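Local structure of Cow rumen GH26 endo-mannanase (Metagenome, 6UEH) at residues Tyr87-Pro92 / Phe100-His105; Val304-Arg309 / His355-Glu360; His312-Asn317 / Phe327-Ala332. The protein probably hydrolyses internal beta-1,4-mannosidic bonds of mannans such as galactomannan, as a family 26 endo-mannanase that also carries an accessory domain. One frame throughout, in Å; residues are numbered along the deposited sequence.

Interaction 1: Tyr87-Pro92 / Phe100-His105; sequences YQYTVP and FDFGMH
Tyr-87 and His-105 lie face to face at one end of the contact. Their ring centroids are 3.7 Å apart and the planes differ by 17°. The two side chains slide past each other in opposite directions, and His-105 ND1 sits over the centre of the phenol ring. Tyr-89 and Phe-102 make a different pair, an offset edge-to-face one. Here the edge of Phe-102 turns toward the face of Tyr-89, with the planes at 83°. Tyr-89 also takes Phe-102 CA over the centre of its ring, a CH-pi contact of 4.1 Å from CA to the centroid.

Apolar contacts carry the other end. Phe-100 CG is anti to its backbone N (chi1 -172°), a position from which the ring reaches Val-91. Val-91 CG2 stands over the middle of the Phe-100 ring, 3.9 Å from its centroid. Tyr-89 CB meets Phe-100 CE2 at the ring edge, 3.8 Å away, and Pro-92 CD approaches Phe-100 CE1.

The two strands belong to different sheets of the beta-sandwich expected of a CBM6 domain. They run antiparallel, and their axes come within 8.1 Å. Each pairs by backbone with its own sheet: Tyr-89 with Gln-78, and Phe-102 with Phe-63.

Two side-chain bonds form within 100-105. His-105 NE2 donates to Phe-102 O at 2.7 Å, which helps set the rotation of the imidazole stacked on Tyr-87. Asp-101 OD1 accepts from Gly-103 N, an Asx turn, and also bonds Gln-62. Tyr-89 OH lies 3.2 Å from Gly-103 CA. A side chain on Gly-103 would run into that hydroxyl.

Interaction 2: Val304-Arg309 / His355-Glu360; sequences VPLIFR and HNLIWE
Asn-356 meets Val-304 with its side-chain amide: ND2 donates to Val-304 O at 3.0 Å, with the acceptor near the amide plane. Its CG lies between the backbone N and the carbonyl carbon (chi1 60°), a position from which the amide reaches Val-304 O. Asn-356 O accepts from Leu-306 N. Side chain and main chain of Asn-356 both tie it to 304-306, where the strand pairing begins.

Leu-357 pairs with Leu-306 and lies beside Phe-308, pointing the same way. Leu-357 CD1 is 3.9 Å from Phe-308 CD2.

Ile-358 bonds through both its N and its O. Its N donates to Leu-306 O at 2.8 Å in a nearly straight bond. Its O accepts from Phe-308 N at 2.9 Å.

Trp-359 lies on the same face of the sheet as Leu-357 and Phe-308. The edge of the Phe-308 ring turns toward the indole face, with CD2 4.1 Å from Trp-359 CZ3, over the rim of the indole. Leu-292 of helix 280-301 touches Phe-308 on this side.

Glu-360 donates from N to Phe-308 O. Its carboxylate reaches back to Ile-307, with OE1 3.4 Å from Ile-307 CG2. The Glu-360 side chain lies beside that of Arg-309, but Arg-309 NE and Glu-360 OE1, 4.4 Å apart, are too far for a salt bridge. Glu-360 OE1 bonds Tyr-447 instead, and Arg-309 forms salt bridges with Glu-428 and Asp-386.

These are neighbouring parallel strands of the eight-stranded barrel. The Leu-306, Phe-308 and Trp-359 face turns to the surrounding helices. The charged ends of Arg-309 and Glu-360 belong to the polar network inside a TIM barrel of family 26.

Interaction 3: His312-Asn317 / Phe327-Ala332; sequences HEAEGN and FWWGKA. With ACT (acetate ion), chain D.
Trp-329 and His-312 are joined by a hydrogen bond from the indole to the main chain: NE1 donates to His-312 O at 2.9 Å, and the oxygen lies in the indole plane. Trp-329 CG sits between its backbone N and carbonyl carbon (chi1 46°), a position from which the indole reaches His-312. A water forms a second polar link, donating to Glu-313 O and accepting from Phe-327 N.

Ring contacts centre on the His-312 imidazole. Phe-327 CE2 stands over its rim, 3.4 Å from His-312 NE2, and the two planes are turned by 41°. Trp-329 CZ2 approaches His-312 ND1 at 3.6 Å, again obliquely. Phe-327 CB in turn lies over the rim of the indole. Replacing Trp-329 by an alanine would probably leave His-312 O without its indole donor and open a gap beside the imidazole and Phe-327.

Gly-330 CA faces Ala-314 O at 3.8 Å. A CB on Gly-330 would clash with that oxygen.

An acetate ion, probably from the crystallisation liquor, sits at the edge of the imidazole. His-312 NE2 donates to its OXT at 2.9 Å, and His-240 bonds the ion as well. Glu-313 runs extended beyond CG, with OE1 3.4 Å from Phe-327 CE2. That oxygen accepts a hydrogen bond from Trp-326.

The loop follows strand 306-309, the fourth of the barrel. Family 26 enzymes usually carry the acid/base glutamate there, and the His-Glu pair beside a bound carboxylate is consistent with the substrate cleft.

Overall arrangement
Interaction 1 comes first along the chain and lies between two antiparallel sheets. Interactions 2 and 3 follow in the family 26 barrel. The centres of interactions 1 and 2 are about 36 Å apart, on opposite sides of the chain's centre. Centres are about 29 Å apart for interactions 1 and 3, and about 21 Å for 2 and 3. Interaction 3 is nested inside the loop closed by interaction 2: the chain leaves strand 306-309, forms the loop of interaction 3, then returns through helix 334-351 to strand 357-362. The barrel wall and the loop beyond it thus belong to one beta-alpha-beta unit, while interaction 1 lies in the CBM6 range, probably the accessory domain.

Interaction 1: Tyr87-Pro92 / Phe100-His105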
loop_
_atom_site.group_PDB
_atom_site.type_symbol
_atom_site.label_atom_id
_atom_site.label_comp_id
_atom_site.label_asym_id
_atom_site.label_seq_id
_atom_site.Cartn_x
_atom_site.Cartn_y
_atom_site.Cartn_z
ATOM N N TYR A 87 3.589 -6.781 -17.351
ATOM C CA TYR A 87 2.697 -5.797 -16.750
ATOM C C TYR A 87 1.353 -5.824 -17.471
ATOM O O TYR A 87 1.302 -5.705 -18.696
ATOM C CB TYR A 87 3.306 -4.399 -16.815
ATOM C CG TYR A 87 4.734 -4.327 -16.327
ATOM C CD1 TYR A 87 5.022 -4.214 -14.973
ATOM C CD2 TYR A 87 5.797 -4.363 -17.224
ATOM C CE1 TYR A 87 6.330 -4.145 -14.521
ATOM C CE2 TYR A 87 7.109 -4.291 -16.782
ATOM C CZ TYR A 87 7.368 -4.182 -15.429
ATOM O OH TYR A 87 8.669 -4.112 -14.982
ATOM N N GLN A 88 0.272 -5.976 -16.711
ATOM C CA GLN A 88 -1.059 -6.149 -17.293
ATOM C C GLN A 88 -1.880 -4.860 -17.317
ATOM O O GLN A 88 -1.915 -4.111 -16.338
ATOM C CB GLN A 88 -1.837 -7.231 -16.535
ATOM C CG GLN A 88 -1.346 -8.652 -16.775
ATOM C CD GLN A 88 -0.100 -8.989 -15.981
ATOM O OE1 GLN A 88 0.129 -8.444 -14.901
ATOM N NE2 GLN A 88 0.715 -9.895 -16.514
ATOM N N TYR A 89 -2.550 -4.622 -18.441
ATOM C CA TYR A 89 -3.412 -3.455 -18.608
ATOM C C TYR A 89 -4.704 -3.832 -19.324
ATOM O O TYR A 89 -4.697 -4.641 -20.253
ATOM C CB TYR A 89 -2.684 -2.352 -19.389
ATOM C CG TYR A 89 -1.530 -1.740 -18.634
ATOM C CD1 TYR A 89 -0.262 -2.307 -18.681
ATOM C CD2 TYR A 89 -1.708 -0.596 -17.866
ATOM C CE1 TYR A 89 0.795 -1.756 -17.985
ATOM C CE2 TYR A 89 -0.657 -0.036 -17.166
ATOM C CZ TYR A 89 0.592 -0.620 -17.229
ATOM O OH TYR A 89 1.640 -0.067 -16.532
ATOM N N THR A 90 -5.812 -3.243 -18.890
ATOM C CA THR A 90 -7.085 -3.432 -19.573
ATOM C C THR A 90 -7.318 -2.317 -20.587
ATOM O O THR A 90 -7.495 -1.154 -20.215
ATOM C CB THR A 90 -8.264 -3.467 -18.589
ATOM O OG1 THR A 90 -8.075 -4.532 -17.649
ATOM C CG2 THR A 90 -9.573 -3.680 -19.340
ATOM N N VAL A 91 -7.307 -2.671 -21.867
ATOM C CA VAL A 91 -7.562 -1.704 -22.928
ATOM C C VAL A 91 -9.044 -1.704 -23.281
ATOM O O VAL A 91 -9.586 -2.728 -23.702
ATOM C CB VAL A 91 -6.727 -2.000 -24.188
ATOM C CG1 VAL A 91 -7.119 -1.066 -25.326
ATOM C CG2 VAL A 91 -5.245 -1.872 -23.880
ATOM N N PRO A 92 -9.713 -0.558 -23.086
ATOM C CA PRO A 92 -11.141 -0.434 -23.400
ATOM C C PRO A 92 -11.435 -0.656 -24.880
ATOM O O PRO A 92 -10.515 -0.712 -25.696
ATOM C CB PRO A 92 -11.467 1.009 -22.996
ATOM C CG PRO A 92 -10.401 1.388 -22.018
ATOM C CD PRO A 92 -9.169 0.671 -22.483
ATOM N N PHE A 100 -2.841 5.049 -25.596
ATOM C CA PHE A 100 -3.038 4.333 -24.344
ATOM C C PHE A 100 -1.760 4.342 -23.513
ATOM O O PHE A 100 -0.668 4.136 -24.038
ATOM C CB PHE A 100 -3.491 2.893 -24.598
ATOM C CG PHE A 100 -3.899 2.164 -23.348
ATOM C CD1 PHE A 100 -5.189 2.278 -22.856
ATOM C CD2 PHE A 100 -2.990 1.379 -22.657
ATOM C CE1 PHE A 100 -5.568 1.619 -21.702
ATOM C CE2 PHE A 100 -3.362 0.718 -21.500
ATOM C CZ PHE A 100 -4.652 0.837 -21.024
ATOM N N ASP A 101 -1.914 4.579 -22.213
ATOM C CA ASP A 101 -0.794 4.637 -21.278
ATOM C C ASP A 101 -0.479 3.244 -20.743
ATOM O O ASP A 101 -1.255 2.672 -19.976
ATOM C CB ASP A 101 -1.123 5.608 -20.134
ATOM C CG ASP A 101 -0.021 5.702 -19.086
ATOM O OD1 ASP A 101 1.115 5.242 -19.334
ATOM O OD2 ASP A 101 -0.296 6.261 -18.003
ATOM N N PHE A 102 0.662 2.699 -21.158
ATOM C CA PHE A 102 1.086 1.378 -20.710
ATOM C C PHE A 102 2.066 1.461 -19.539
ATOM O O PHE A 102 2.810 0.517 -19.277
ATOM C CB PHE A 102 1.712 0.591 -21.867
ATOM C CG PHE A 102 0.702 -0.018 -22.802
ATOM C CD1 PHE A 102 -0.033 -1.131 -22.420
ATOM C CD2 PHE A 102 0.491 0.514 -24.063
ATOM C CE1 PHE A 102 -0.963 -1.694 -23.275
ATOM C CE2 PHE A 102 -0.436 -0.049 -24.925
ATOM C CZ PHE A 102 -1.164 -1.154 -24.529
ATOM N N GLY A 103 2.067 2.599 -18.849
ATOM C CA GLY A 103 2.785 2.744 -17.592
ATOM C C GLY A 103 4.262 3.080 -17.669
ATOM O O GLY A 103 4.849 3.153 -18.751
ATOM N N MET A 104 4.859 3.299 -16.502
ATOM C CA MET A 104 6.291 3.550 -16.392
ATOM C C MET A 104 6.969 2.310 -15.840
ATOM O O MET A 104 6.589 1.810 -14.783
ATOM C CB MET A 104 6.581 4.745 -15.485
ATOM C CG MET A 104 5.508 5.810 -15.470
ATOM S SD MET A 104 5.878 7.074 -14.237
ATOM C CE MET A 104 4.364 8.033 -14.282
ATOM N N HIS A 105 7.974 1.812 -16.550
ATOM C CA HIS A 105 8.615 0.571 -16.146
ATOM C C HIS A 105 10.130 0.647 -16.265
ATOM O O HIS A 105 10.675 1.465 -17.005
ATOM C CB HIS A 105 8.060 -0.589 -16.969
ATOM C CG HIS A 105 6.565 -0.656 -16.961
ATOM N ND1 HIS A 105 5.843 -0.932 -15.820
ATOM C CD2 HIS A 105 5.656 -0.449 -17.941
ATOM C CE1 HIS A 105 4.553 -0.908 -16.102
ATOM N NE2 HIS A 105 4.412 -0.618 -17.382
#

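Interaction 2: Val304-Arg309 / His355-Glu360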
loop_
_atom_site.group_PDB
_atom_site.type_symbol
_atom_site.label_atom_id
_atom_site.label_comp_id
_atom_site.label_asym_id
_atom_site.label_seq_id
_atom_site.Cartn_x
_atom_site.Cartn_y
_atom_site.Cartn_z
ATOM N N VAL A 304 0.619 14.289 22.233
ATOM C CA VAL A 304 1.270 13.273 21.417
ATOM C C VAL A 304 0.423 12.926 20.199
ATOM O O VAL A 304 -0.690 12.416 20.336
ATOM C CB VAL A 304 1.542 11.985 22.217
ATOM C CG1 VAL A 304 2.133 10.920 21.309
ATOM C CG2 VAL A 304 2.474 12.272 23.386
ATOM N N PRO A 305 0.949 13.215 19.000
ATOM C CA PRO A 305 0.295 12.848 17.743
ATOM C C PRO A 305 0.517 11.371 17.435
ATOM O O PRO A 305 1.497 10.792 17.906
ATOM C CB PRO A 305 0.989 13.739 16.716
ATOM C CG PRO A 305 2.364 13.909 17.269
ATOM C CD PRO A 305 2.203 13.955 18.770
ATOM N N LEU A 306 -0.378 10.779 16.653
ATOM C CA LEU A 306 -0.310 9.352 16.361
ATOM C C LEU A 306 -0.780 9.041 14.943
ATOM O O LEU A 306 -1.846 9.486 14.524
ATOM C CB LEU A 306 -1.156 8.567 17.374
ATOM C CG LEU A 306 -1.225 7.046 17.227
ATOM C CD1 LEU A 306 0.124 6.413 17.551
ATOM C CD2 LEU A 306 -2.326 6.472 18.110
ATOM N N ILE A 307 0.017 8.279 14.202
ATOM C CA ILE A 307 -0.452 7.725 12.938
ATOM C C ILE A 307 -1.343 6.532 13.269
ATOM O O ILE A 307 -0.859 5.423 13.502
ATOM C CB ILE A 307 0.708 7.299 12.019
ATOM C CG1 ILE A 307 1.653 8.480 11.779
ATOM C CG2 ILE A 307 0.172 6.757 10.696
ATOM C CD1 ILE A 307 2.923 8.118 11.042
ATOM N N PHE A 308 -2.648 6.778 13.311
ATOM C CA PHE A 308 -3.611 5.789 13.775
ATOM C C PHE A 308 -4.152 4.967 12.609
ATOM O O PHE A 308 -4.736 5.513 11.669
ATOM C CB PHE A 308 -4.751 6.489 14.526
ATOM C CG PHE A 308 -5.694 5.551 15.220
ATOM C CD1 PHE A 308 -5.214 4.470 15.940
ATOM C CD2 PHE A 308 -7.063 5.764 15.171
ATOM C CE1 PHE A 308 -6.085 3.608 16.587
ATOM C CE2 PHE A 308 -7.937 4.906 15.817
ATOM C CZ PHE A 308 -7.446 3.828 16.523
ATOM N N ARG A 309 -3.947 3.653 12.677
ATOM C CA ARG A 309 -4.340 2.751 11.598
ATOM C C ARG A 309 -5.345 1.702 12.087
ATOM O O ARG A 309 -5.018 0.521 12.207
ATOM C CB ARG A 309 -3.096 2.076 11.003
ATOM C CG ARG A 309 -3.335 1.305 9.712
ATOM C CD ARG A 309 -2.014 0.848 9.102
ATOM N NE ARG A 309 -1.227 0.037 10.027
ATOM C CZ ARG A 309 -1.117 -1.286 9.952
ATOM N NH1 ARG A 309 -1.735 -1.952 8.982
ATOM N NH2 ARG A 309 -0.379 -1.943 10.838
ATOM N N HIS A 355 -8.411 14.823 18.210
ATOM C CA HIS A 355 -7.975 15.465 16.974
ATOM C C HIS A 355 -6.471 15.336 16.754
ATOM O O HIS A 355 -5.905 16.000 15.886
ATOM C CB HIS A 355 -8.376 16.942 16.980
ATOM C CG HIS A 355 -9.824 17.168 17.290
ATOM N ND1 HIS A 355 -10.829 16.889 16.390
ATOM C CD2 HIS A 355 -10.436 17.634 18.405
ATOM C CE1 HIS A 355 -11.998 17.179 16.934
ATOM N NE2 HIS A 355 -11.786 17.632 18.158
ATOM N N ASN A 356 -5.836 14.473 17.539
ATOM C CA ASN A 356 -4.392 14.280 17.473
ATOM C C ASN A 356 -4.003 13.114 16.572
ATOM O O ASN A 356 -2.874 12.631 16.628
ATOM C CB ASN A 356 -3.828 14.052 18.876
ATOM C CG ASN A 356 -4.433 12.832 19.552
ATOM O OD1 ASN A 356 -5.608 12.518 19.353
ATOM N ND2 ASN A 356 -3.632 12.137 20.353
ATOM N N LEU A 357 -4.940 12.671 15.743
ATOM C CA LEU A 357 -4.756 11.451 14.969
ATOM C C LEU A 357 -4.520 11.715 13.489
ATOM O O LEU A 357 -5.174 12.565 12.883
ATOM C CB LEU A 357 -5.973 10.539 15.129
ATOM C CG LEU A 357 -6.412 10.240 16.563
ATOM C CD1 LEU A 357 -7.671 9.382 16.567
ATOM C CD2 LEU A 357 -5.285 9.564 17.340
ATOM N N ILE A 358 -3.572 10.978 12.922
ATOM C CA ILE A 358 -3.381 10.936 11.480
ATOM C C ILE A 358 -3.966 9.622 10.980
ATOM O O ILE A 358 -3.397 8.555 11.203
ATOM C CB ILE A 358 -1.896 11.050 11.087
ATOM C CG1 ILE A 358 -1.312 12.366 11.610
ATOM C CG2 ILE A 358 -1.732 10.954 9.576
ATOM C CD1 ILE A 358 0.138 12.585 11.241
ATOM N N TRP A 359 -5.117 9.703 10.323
ATOM C CA TRP A 359 -5.877 8.511 9.970
ATOM C C TRP A 359 -5.295 7.795 8.754
ATOM O O TRP A 359 -5.374 8.291 7.628
ATOM C CB TRP A 359 -7.342 8.879 9.717
ATOM C CG TRP A 359 -8.042 9.401 10.936
ATOM C CD1 TRP A 359 -7.973 10.665 11.449
ATOM C CD2 TRP A 359 -8.919 8.666 11.798
ATOM N NE1 TRP A 359 -8.753 10.763 12.577
ATOM C CE2 TRP A 359 -9.345 9.548 12.812
ATOM C CE3 TRP A 359 -9.388 7.348 11.808
ATOM C CZ2 TRP A 359 -10.215 9.155 13.826
ATOM C CZ3 TRP A 359 -10.251 6.960 12.816
ATOM C CH2 TRP A 359 -10.655 7.860 13.810
ATOM N N GLU A 360 -4.713 6.623 8.990
ATOM C CA GLU A 360 -4.158 5.814 7.911
ATOM C C GLU A 360 -5.048 4.615 7.622
ATOM O O GLU A 360 -5.317 3.798 8.505
ATOM C CB GLU A 360 -2.743 5.338 8.248
ATOM C CG GLU A 360 -2.108 4.497 7.148
ATOM C CD GLU A 360 -0.643 4.202 7.400
ATOM O OE1 GLU A 360 -0.241 4.123 8.580
ATOM O OE2 GLU A 360 0.110 4.054 6.416
#

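Interaction 3: His312-Asn317 / Phe327-Ala332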
loop_
_atom_site.group_PDB
_atom_site.type_symbol
_atom_site.label_atom_id
_atom_site.label_comp_id
_atom_site.label_asym_id
_atom_site.label_seq_id
_atom_site.Cartn_x
_atom_site.Cartn_y
_atom_site.Cartn_z
ATOM N N HIS A 312 -7.735 -2.162 9.906
ATOM C CA HIS A 312 -6.733 -2.327 8.862
ATOM C C HIS A 312 -6.910 -3.618 8.063
ATOM O O HIS A 312 -7.663 -4.509 8.464
ATOM C CB HIS A 312 -5.330 -2.276 9.477
ATOM C CG HIS A 312 -5.003 -3.451 10.348
ATOM N ND1 HIS A 312 -5.740 -3.777 11.467
ATOM C CD2 HIS A 312 -4.011 -4.368 10.269
ATOM C CE1 HIS A 312 -5.221 -4.851 12.034
ATOM N NE2 HIS A 312 -4.170 -5.229 11.328
ATOM N N GLU A 313 -6.217 -3.694 6.927
ATOM C CA GLU A 313 -6.254 -4.854 6.035
ATOM C C GLU A 313 -7.682 -5.293 5.723
ATOM O O GLU A 313 -7.977 -6.487 5.673
ATOM C CB GLU A 313 -5.464 -6.016 6.643
ATOM C CG GLU A 313 -3.988 -5.714 6.857
ATOM C CD GLU A 313 -3.209 -6.918 7.371
ATOM O OE1 GLU A 313 -3.831 -7.964 7.642
ATOM O OE2 GLU A 313 -1.971 -6.820 7.508
ATOM N N ALA A 314 -8.554 -4.314 5.506
ATOM C CA ALA A 314 -9.996 -4.545 5.428
ATOM C C ALA A 314 -10.412 -5.549 4.355
ATOM O O ALA A 314 -11.120 -6.513 4.648
ATOM C CB ALA A 314 -10.711 -3.230 5.202
ATOM N N GLU A 315 -9.990 -5.316 3.116
ATOM C CA GLU A 315 -10.406 -6.177 2.015
ATOM C C GLU A 315 -9.893 -7.604 2.179
ATOM O O GLU A 315 -10.601 -8.564 1.872
ATOM C CB GLU A 315 -9.935 -5.618 0.671
ATOM C CG GLU A 315 -10.341 -6.493 -0.510
ATOM C CD GLU A 315 -9.897 -5.943 -1.852
ATOM O OE1 GLU A 315 -9.277 -4.858 -1.882
ATOM O OE2 GLU A 315 -10.171 -6.602 -2.877
ATOM N N GLY A 316 -8.667 -7.741 2.672
ATOM C CA GLY A 316 -8.021 -9.039 2.723
ATOM C C GLY A 316 -7.720 -9.506 1.311
ATOM O O GLY A 316 -7.101 -8.782 0.532
ATOM N N ASN A 317 -8.158 -10.714 0.975
ATOM C CA ASN A 317 -8.033 -11.202 -0.393
ATOM C C ASN A 317 -9.141 -10.621 -1.267
ATOM O O ASN A 317 -10.199 -10.247 -0.760
ATOM C CB ASN A 317 -8.053 -12.729 -0.421
ATOM C CG ASN A 317 -6.772 -13.333 0.118
ATOM O OD1 ASN A 317 -5.673 -12.934 -0.269
ATOM N ND2 ASN A 317 -6.904 -14.288 1.029
ATOM N N PHE A 327 -10.374 -10.120 8.652
ATOM C CA PHE A 327 -10.753 -9.425 9.880
ATOM C C PHE A 327 -12.267 -9.233 9.906
ATOM O O PHE A 327 -12.889 -9.101 8.852
ATOM C CB PHE A 327 -10.039 -8.078 9.986
ATOM C CG PHE A 327 -8.575 -8.190 10.301
ATOM C CD1 PHE A 327 -8.123 -9.079 11.263
ATOM C CD2 PHE A 327 -7.647 -7.414 9.627
ATOM C CE1 PHE A 327 -6.776 -9.183 11.554
ATOM C CE2 PHE A 327 -6.297 -7.515 9.912
ATOM C CZ PHE A 327 -5.862 -8.400 10.874
ATOM N N TRP A 328 -12.859 -9.207 11.100
ATOM C CA TRP A 328 -14.318 -9.183 11.203
ATOM C C TRP A 328 -14.932 -7.915 10.610
ATOM O O TRP A 328 -16.054 -7.947 10.107
ATOM C CB TRP A 328 -14.775 -9.357 12.662
ATOM C CG TRP A 328 -14.407 -8.241 13.612
ATOM C CD1 TRP A 328 -13.356 -8.224 14.484
ATOM C CD2 TRP A 328 -15.107 -7.002 13.807
ATOM N NE1 TRP A 328 -13.349 -7.050 15.198
ATOM C CE2 TRP A 328 -14.412 -6.281 14.801
ATOM C CE3 TRP A 328 -16.249 -6.429 13.234
ATOM C CZ2 TRP A 328 -14.820 -5.017 15.234
ATOM C CZ3 TRP A 328 -16.652 -5.173 13.664
ATOM C CH2 TRP A 328 -15.939 -4.482 14.655
ATOM N N TRP A 329 -14.196 -6.809 10.639
ATOM C CA TRP A 329 -14.751 -5.549 10.154
ATOM C C TRP A 329 -14.879 -5.487 8.628
ATOM O O TRP A 329 -15.472 -4.552 8.095
ATOM C CB TRP A 329 -13.923 -4.360 10.659
ATOM C CG TRP A 329 -12.433 -4.500 10.522
ATOM C CD1 TRP A 329 -11.690 -4.314 9.393
ATOM C CD2 TRP A 329 -11.505 -4.826 11.564
ATOM N NE1 TRP A 329 -10.357 -4.515 9.664
ATOM C CE2 TRP A 329 -10.216 -4.829 10.990
ATOM C CE3 TRP A 329 -11.637 -5.121 12.926
ATOM C CZ2 TRP A 329 -9.070 -5.116 11.731
ATOM C CZ3 TRP A 329 -10.497 -5.405 13.658
ATOM C CH2 TRP A 329 -9.230 -5.402 13.058
ATOM N N GLY A 330 -14.345 -6.484 7.929
ATOM C CA GLY A 330 -14.457 -6.531 6.480
ATOM C C GLY A 330 -15.407 -7.616 6.007
ATOM O O GLY A 330 -15.644 -7.780 4.809
ATOM N N LYS A 331 -15.958 -8.348 6.968
ATOM C CA LYS A 331 -16.775 -9.528 6.707
ATOM C C LYS A 331 -18.076 -9.218 5.966
ATOM O O LYS A 331 -18.610 -10.070 5.258
ATOM C CB LYS A 331 -17.087 -10.228 8.032
ATOM C CG LYS A 331 -17.720 -11.599 7.915
ATOM C CD LYS A 331 -17.918 -12.194 9.299
ATOM C CE LYS A 331 -18.539 -13.579 9.238
ATOM N NZ LYS A 331 -18.691 -14.149 10.604
ATOM N N ALA A 332 -18.581 -8.000 6.134
ATOM C CA ALA A 332 -19.862 -7.619 5.545
ATOM C C ALA A 332 -19.704 -6.867 4.224
ATOM O O ALA A 332 -20.683 -6.368 3.668
ATOM C CB ALA A 332 -20.659 -6.781 6.530
HETATM C C ACT D . -1.486 -8.051 11.468
HETATM O O ACT D . -2.369 -8.729 12.038
HETATM O OXT ACT D . -1.738 -6.835 11.324
HETATM C CH3 ACT D . -0.201 -8.663 10.994
HETATM O O HOH W 1 -9.830 -8.403 6.359
#